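Local coordinates for cytoplasmic export protein 1 (Saccharomyces cerevisiae, PDB 3VWA), which binds tRNA as a component of the nuclear tRNA export machinery and may hand aminoacylated tRNAs on to the translation machinery at the nuclear pore complex, at residues N417-Q428 against T439-L450. Numbering follows the deposited sequence.
Sequences NNELLRFLAKTQ and TVIIISKISTIL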
ATOM      1  N   ASN A 417      19.739  20.446  17.967  1.00 36.09           N
ATOM      2  CA  ASN A 417      20.148  21.256  19.084  1.00 41.85           C
ATOM      3  C   ASN A 417      21.158  22.279  18.696  1.00 42.08           C
ATOM      4  O   ASN A 417      21.450  23.165  19.468  1.00 40.09           O
ATOM      5  CB  ASN A 417      20.767  20.348  20.146  1.00 45.59           C
ATOM      6  CG  ASN A 417      19.782  19.305  20.630  1.00 47.00           C
ATOM      7  OD1 ASN A 417      18.727  19.648  21.158  1.00 45.13           O
ATOM      8  ND2 ASN A 417      20.093  18.028  20.399  1.00 50.55           N
ATOM      9  N   ASN A 418      21.696  22.148  17.495  1.00 40.88           N
ATOM     10  CA  ASN A 418      22.692  23.063  17.026  1.00 40.99           C
ATOM     11  C   ASN A 418      22.130  23.781  15.832  1.00 37.38           C
ATOM     12  O   ASN A 418      21.945  24.978  15.870  1.00 42.02           O
ATOM     13  CB  ASN A 418      23.988  22.297  16.673  1.00 43.35           C
ATOM     14  CG  ASN A 418      25.148  23.215  16.305  1.00 42.74           C
ATOM     15  OD1 ASN A 418      25.011  24.129  15.490  1.00 46.70           O
ATOM     16  ND2 ASN A 418      26.310  22.945  16.879  1.00 40.16           N
ATOM     17  N   GLU A 419      21.822  23.039  14.783  1.00 41.99           N
ATOM     18  CA  GLU A 419      21.479  23.660  13.513  1.00 44.97           C
ATOM     19  C   GLU A 419      20.037  24.187  13.454  1.00 38.05           C
ATOM     20  O   GLU A 419      19.834  25.253  12.909  1.00 39.25           O
ATOM     21  CB  GLU A 419      21.793  22.769  12.272  1.00 45.48           C
ATOM     22  CG  GLU A 419      22.763  21.588  12.433  1.00 60.66           C
ATOM     23  CD  GLU A 419      24.221  21.897  12.100  1.00 64.29           C
ATOM     24  OE1 GLU A 419      24.796  21.216  11.210  1.00 64.10           O
ATOM     25  OE2 GLU A 419      24.807  22.804  12.734  1.00 68.00           O
ATOM     26  N   LEU A 420      19.058  23.462  14.006  1.00 37.45           N
ATOM     27  CA  LEU A 420      17.623  23.838  13.838  1.00 36.83           C
ATOM     28  C   LEU A 420      17.318  25.266  14.226  1.00 31.01           C
ATOM     29  O   LEU A 420      16.677  26.020  13.459  1.00 26.90           O
ATOM     30  CB  LEU A 420      16.676  22.919  14.620  1.00 37.51           C
ATOM     31  CG  LEU A 420      15.465  22.487  13.772  1.00 40.99           C
ATOM     32  CD1 LEU A 420      14.227  22.116  14.564  1.00 37.21           C
ATOM     33  CD2 LEU A 420      15.109  23.510  12.723  1.00 37.36           C
ATOM     34  N   LEU A 421      17.751  25.636  15.419  1.00 25.30           N
ATOM     35  CA  LEU A 421      17.501  26.994  15.884  1.00 28.04           C
ATOM     36  C   LEU A 421      18.226  28.087  15.079  1.00 29.30           C
ATOM     37  O   LEU A 421      17.748  29.237  15.082  1.00 27.14           O
ATOM     38  CB  LEU A 421      17.859  27.157  17.353  1.00 32.15           C
ATOM     39  CG  LEU A 421      17.033  26.294  18.308  1.00 40.36           C
ATOM     40  CD1 LEU A 421      17.774  26.067  19.616  1.00 37.06           C
ATOM     41  CD2 LEU A 421      15.691  26.989  18.503  1.00 44.68           C
ATOM     42  N   ARG A 422      19.365  27.760  14.432  1.00 28.26           N
ATOM     43  CA  ARG A 422      20.047  28.748  13.533  1.00 31.09           C
ATOM     44  C   ARG A 422      19.160  29.066  12.339  1.00 31.55           C
ATOM     45  O   ARG A 422      19.045  30.228  11.939  1.00 34.93           O
ATOM     46  CB  ARG A 422      21.442  28.284  13.053  1.00 32.09           C
ATOM     47  CG  ARG A 422      22.466  28.128  14.198  1.00 33.36           C
ATOM     48  CD  ARG A 422      23.766  27.470  13.709  1.00 34.18           C
ATOM     49  NE  ARG A 422      24.541  26.951  14.853  1.00 38.59           N
ATOM     50  CZ  ARG A 422      25.531  27.597  15.485  1.00 33.02           C
ATOM     51  NH1 ARG A 422      25.869  28.805  15.123  1.00 29.34           N
ATOM     52  NH2 ARG A 422      26.174  27.037  16.505  1.00 31.43           N
ATOM     53  N   PHE A 423      18.486  28.041  11.811  1.00 30.30           N
ATOM     54  CA  PHE A 423      17.505  28.243  10.744  1.00 32.85           C
ATOM     55  C   PHE A 423      16.329  29.098  11.244  1.00 32.76           C
ATOM     56  O   PHE A 423      15.876  30.014  10.549  1.00 37.47           O
ATOM     57  CB  PHE A 423      16.959  26.896  10.242  1.00 33.34           C
ATOM     58  CG  PHE A 423      17.901  26.123   9.348  1.00 31.79           C
ATOM     59  CD1 PHE A 423      18.599  25.001   9.848  1.00 33.40           C
ATOM     60  CD2 PHE A 423      18.060  26.477   8.012  1.00 30.65           C
ATOM     61  CE1 PHE A 423      19.470  24.249   9.045  1.00 31.21           C
ATOM     62  CE2 PHE A 423      18.937  25.748   7.189  1.00 34.49           C
ATOM     63  CZ  PHE A 423      19.648  24.635   7.698  1.00 32.74           C
ATOM     64  N   LEU A 424      15.827  28.779  12.434  1.00 28.50           N
ATOM     65  CA  LEU A 424      14.632  29.453  12.952  1.00 28.31           C
ATOM     66  C   LEU A 424      14.915  30.914  13.298  1.00 26.35           C
ATOM     67  O   LEU A 424      14.065  31.753  13.095  1.00 29.73           O
ATOM     68  CB  LEU A 424      14.030  28.706  14.159  1.00 26.22           C
ATOM     69  CG  LEU A 424      13.490  27.295  13.852  1.00 28.28           C
ATOM     70  CD1 LEU A 424      13.352  26.430  15.102  1.00 27.22           C
ATOM     71  CD2 LEU A 424      12.151  27.376  13.119  1.00 25.24           C
ATOM     72  N   ALA A 425      16.108  31.202  13.806  1.00 24.90           N
ATOM     73  CA  ALA A 425      16.538  32.569  14.045  1.00 29.26           C
ATOM     74  C   ALA A 425      16.492  33.388  12.759  1.00 32.44           C
ATOM     75  O   ALA A 425      16.170  34.571  12.796  1.00 35.87           O
ATOM     76  CB  ALA A 425      17.923  32.611  14.670  1.00 27.58           C
ATOM     77  N   LYS A 426      16.772  32.750  11.621  1.00 37.88           N
ATOM     78  CA  LYS A 426      16.663  33.437  10.352  1.00 39.21           C
ATOM     79  C   LYS A 426      15.228  33.632   9.911  1.00 34.41           C
ATOM     80  O   LYS A 426      14.848  34.715   9.549  1.00 34.50           O
ATOM     81  CB  LYS A 426      17.455  32.735   9.257  1.00 44.82           C
ATOM     82  CG  LYS A 426      17.710  33.687   8.106  1.00 49.63           C
ATOM     83  CD  LYS A 426      18.072  32.984   6.808  1.00 55.26           C
ATOM     84  CE  LYS A 426      17.800  33.878   5.590  1.00 49.79           C
ATOM     85  NZ  LYS A 426      17.525  32.973   4.423  1.00 48.95           N
ATOM     86  N   THR A 427      14.413  32.592   9.963  1.00 31.87           N
ATOM     87  CA  THR A 427      13.028  32.754   9.554  1.00 30.50           C
ATOM     88  C   THR A 427      12.208  33.706  10.450  1.00 29.35           C
ATOM     89  O   THR A 427      11.196  34.194  10.050  1.00 27.57           O
ATOM     90  CB  THR A 427      12.332  31.385   9.298  1.00 31.17           C
ATOM     91  OG1 THR A 427      12.011  30.741  10.548  1.00 24.22           O
ATOM     92  CG2 THR A 427      13.284  30.495   8.409  1.00 28.06           C
ATOM     93  N   GLN A 428      12.686  33.998  11.643  1.00 30.77           N
ATOM     94  CA  GLN A 428      12.036  34.961  12.489  1.00 33.02           C
ATOM     95  C   GLN A 428      12.190  36.417  11.962  1.00 36.75           C
ATOM     96  O   GLN A 428      11.441  37.332  12.364  1.00 32.23           O
ATOM     97  CB  GLN A 428      12.539  34.795  13.936  1.00 34.06           C
ATOM     98  CG  GLN A 428      11.797  35.650  14.947  1.00 34.12           C
ATOM     99  CD  GLN A 428      11.985  35.218  16.400  1.00 36.19           C
ATOM    100  OE1 GLN A 428      13.021  34.636  16.793  1.00 33.32           O
ATOM    101  NE2 GLN A 428      10.977  35.520  17.220  1.00 30.45           N
ATOM    102  N   THR A 439       7.137  31.163  12.877  1.00 22.77           N
ATOM    103  CA  THR A 439       8.410  30.808  13.491  1.00 24.92           C
ATOM    104  C   THR A 439       8.381  30.798  15.018  1.00 27.01           C
ATOM    105  O   THR A 439       8.931  29.889  15.646  1.00 25.34           O
ATOM    106  CB  THR A 439       9.576  31.733  13.042  1.00 22.73           C
ATOM    107  OG1 THR A 439       9.731  31.630  11.621  1.00 24.63           O
ATOM    108  CG2 THR A 439      10.914  31.302  13.727  1.00 22.27           C
ATOM    109  N   VAL A 440       7.751  31.808  15.612  1.00 27.05           N
ATOM    110  CA  VAL A 440       7.705  31.862  17.074  1.00 30.71           C
ATOM    111  C   VAL A 440       6.831  30.728  17.706  1.00 29.32           C
ATOM    112  O   VAL A 440       7.132  30.219  18.813  1.00 27.90           O
ATOM    113  CB  VAL A 440       7.405  33.323  17.604  1.00 31.89           C
ATOM    114  CG1 VAL A 440       5.982  33.777  17.315  1.00 28.10           C
ATOM    115  CG2 VAL A 440       7.683  33.448  19.090  1.00 30.90           C
ATOM    116  N   ILE A 441       5.778  30.359  16.986  1.00 30.19           N
ATOM    117  CA  ILE A 441       4.885  29.219  17.305  1.00 31.49           C
ATOM    118  C   ILE A 441       5.722  27.956  17.250  1.00 29.18           C
ATOM    119  O   ILE A 441       5.783  27.225  18.232  1.00 29.88           O
ATOM    120  CB  ILE A 441       3.680  29.147  16.326  1.00 29.57           C
ATOM    121  CG1 ILE A 441       2.919  30.473  16.322  1.00 35.76           C
ATOM    122  CG2 ILE A 441       2.696  28.047  16.694  1.00 34.63           C
ATOM    123  CD1 ILE A 441       2.191  30.784  17.625  1.00 39.12           C
ATOM    124  N   ILE A 442       6.473  27.766  16.156  1.00 26.84           N
ATOM    125  CA  ILE A 442       7.265  26.525  16.005  1.00 26.21           C
ATOM    126  C   ILE A 442       8.366  26.426  17.064  1.00 27.53           C
ATOM    127  O   ILE A 442       8.649  25.314  17.592  1.00 25.72           O
ATOM    128  CB  ILE A 442       7.877  26.365  14.565  1.00 24.84           C
ATOM    129  CG1 ILE A 442       6.803  26.183  13.461  1.00 26.09           C
ATOM    130  CG2 ILE A 442       8.841  25.223  14.502  1.00 24.30           C
ATOM    131  CD1 ILE A 442       5.636  25.254  13.873  1.00 23.49           C
ATOM    132  N   ILE A 443       9.029  27.559  17.331  1.00 23.35           N
ATOM    133  CA  ILE A 443      10.048  27.554  18.358  1.00 24.19           C
ATOM    134  C   ILE A 443       9.440  27.181  19.756  1.00 27.78           C
ATOM    135  O   ILE A 443      10.075  26.461  20.505  1.00 27.02           O
ATOM    136  CB  ILE A 443      10.756  28.907  18.484  1.00 23.38           C
ATOM    137  CG1 ILE A 443      11.601  29.152  17.251  1.00 22.04           C
ATOM    138  CG2 ILE A 443      11.562  28.963  19.802  1.00 21.80           C
ATOM    139  CD1 ILE A 443      12.081  30.594  17.154  1.00 23.03           C
ATOM    140  N   SER A 444       8.247  27.697  20.090  1.00 25.25           N
ATOM    141  CA  SER A 444       7.600  27.347  21.343  1.00 28.07           C
ATOM    142  C   SER A 444       7.319  25.883  21.392  1.00 31.96           C
ATOM    143  O   SER A 444       7.625  25.202  22.377  1.00 33.62           O
ATOM    144  CB  SER A 444       6.273  28.064  21.462  1.00 29.06           C
ATOM    145  OG  SER A 444       6.499  29.432  21.442  1.00 29.28           O
ATOM    146  N   LYS A 445       6.777  25.392  20.281  1.00 35.01           N
ATOM    147  CA  LYS A 445       6.453  24.004  20.123  1.00 34.75           C
ATOM    148  C   LYS A 445       7.626  23.080  20.426  1.00 35.40           C
ATOM    149  O   LYS A 445       7.477  22.152  21.226  1.00 36.19           O
ATOM    150  CB  LYS A 445       5.839  23.786  18.743  1.00 38.65           C
ATOM    151  CG  LYS A 445       5.104  22.481  18.567  1.00 40.72           C
ATOM    152  CD  LYS A 445       4.070  22.567  17.442  1.00 44.33           C
ATOM    153  CE  LYS A 445       3.692  21.157  17.025  1.00 45.57           C
ATOM    154  NZ  LYS A 445       3.148  21.021  15.630  1.00 55.43           N
ATOM    155  N   ILE A 446       8.788  23.343  19.834  1.00 33.39           N
ATOM    156  CA  ILE A 446       9.905  22.433  19.942  1.00 34.20           C
ATOM    157  C   ILE A 446      10.859  22.662  21.124  1.00 31.51           C
ATOM    158  O   ILE A 446      11.755  21.870  21.298  1.00 30.17           O
ATOM    159  CB  ILE A 446      10.819  22.424  18.660  1.00 35.09           C
ATOM    160  CG1 ILE A 446      11.834  23.569  18.707  1.00 36.02           C
ATOM    161  CG2 ILE A 446       9.995  22.350  17.375  1.00 35.76           C
ATOM    162  CD1 ILE A 446      12.418  23.943  17.357  1.00 36.14           C
ATOM    163  N   SER A 447      10.684  23.749  21.869  1.00 28.37           N
ATOM    164  CA  SER A 447      11.566  24.158  22.969  1.00 26.08           C
ATOM    165  C   SER A 447      11.845  23.091  24.006  1.00 27.84           C
ATOM    166  O   SER A 447      12.958  22.981  24.473  1.00 31.17           O
ATOM    167  CB  SER A 447      10.951  25.354  23.665  1.00 29.59           C
ATOM    168  OG  SER A 447       9.719  25.002  24.317  1.00 27.02           O
ATOM    169  N   THR A 448      10.845  22.285  24.315  1.00 27.54           N
ATOM    170  CA  THR A 448      10.957  21.246  25.306  1.00 31.31           C
ATOM    171  C   THR A 448      11.528  19.946  24.761  1.00 36.85           C
ATOM    172  O   THR A 448      11.735  19.024  25.567  1.00 30.52           O
ATOM    173  CB  THR A 448       9.568  20.865  25.889  1.00 28.40           C
ATOM    174  OG1 THR A 448       8.649  20.708  24.831  1.00 30.24           O
ATOM    175  CG2 THR A 448       9.033  21.964  26.789  1.00 28.01           C
ATOM    176  N   ILE A 449      11.740  19.825  23.438  1.00 31.90           N
ATOM    177  CA  ILE A 449      12.444  18.600  22.943  1.00 35.70           C
ATOM    178  C   ILE A 449      13.928  18.783  22.614  1.00 37.54           C
ATOM    179  O   ILE A 449      14.584  17.843  22.194  1.00 35.92           O
ATOM    180  CB  ILE A 449      11.771  17.869  21.746  1.00 33.67           C
ATOM    181  CG1 ILE A 449      11.905  18.713  20.490  1.00 30.60           C
ATOM    182  CG2 ILE A 449      10.362  17.409  22.125  1.00 38.27           C
ATOM    183  CD1 ILE A 449      10.828  18.424  19.491  1.00 38.27           C
ATOM    184  N   LEU A 450      14.440  19.985  22.815  1.00 41.41           N
ATOM    185  CA  LEU A 450      15.865  20.205  22.752  1.00 44.01           C
ATOM    186  C   LEU A 450      16.554  19.422  23.877  1.00 49.14           C
ATOM    187  O   LEU A 450      16.009  19.238  24.976  1.00 44.35           O
ATOM    188  CB  LEU A 450      16.175  21.709  22.847  1.00 47.18           C
ATOM    189  CG  LEU A 450      16.006  22.542  21.565  1.00 49.21           C
ATOM    190  CD1 LEU A 450      14.992  21.995  20.573  1.00 47.87           C
ATOM    191  CD2 LEU A 450      15.613  23.960  21.919  1.00 52.60           C
TER
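N417 lays its amide oxygen against L450, OD1 coming within 3.3 Å of the L450 CA, where the chain has just left helix 433-446 in the HEAT-repeat part of the protein. The helical segments 417-427 and 439-446 run antiparallel, their axes 9.8 Å apart at closest approach and at 155°. An amide suits this place because it serves two backbones: ND2 donates to the carbonyl of E413, one turn earlier, and OD1 accepts from the N-H of S451, tying the chain just beyond L450 to the first helix. Next comes L420, whose CD1 rests 3.8 Å from I446 CD1; its side chain also touches I404 of helix 394-407, so the branched leucine serves two neighbours. L421 meets L450 tip to tip through CD1 and CD2. One turn on, L424 is a knob in the hole formed by T439, I442, I443 and I446. Its two methyls divide the work: CD1 meets I446 CD1 end to end at a tight 3.5 Å and lies against I443 CG1, whereas CD2 approaches I442 CG2. Threonine suits position 439 by offering both a hydroxyl and a methyl. T427 OG1 and T439 OG1 lie 2.7 Å apart, a hydrogen-bond spacing, though the T427 proton could instead turn, weakly, to L424 O; T439 OG1 is also bonded to the carbonyl of I435. Extended beyond CG, Q428 reaches past V440, its NE2 donating to the A464 carbonyl on helix 454-469, while its CB packs 3.9 Å from the T439 methyl CG2, which also lies 3.2 Å from L424 O.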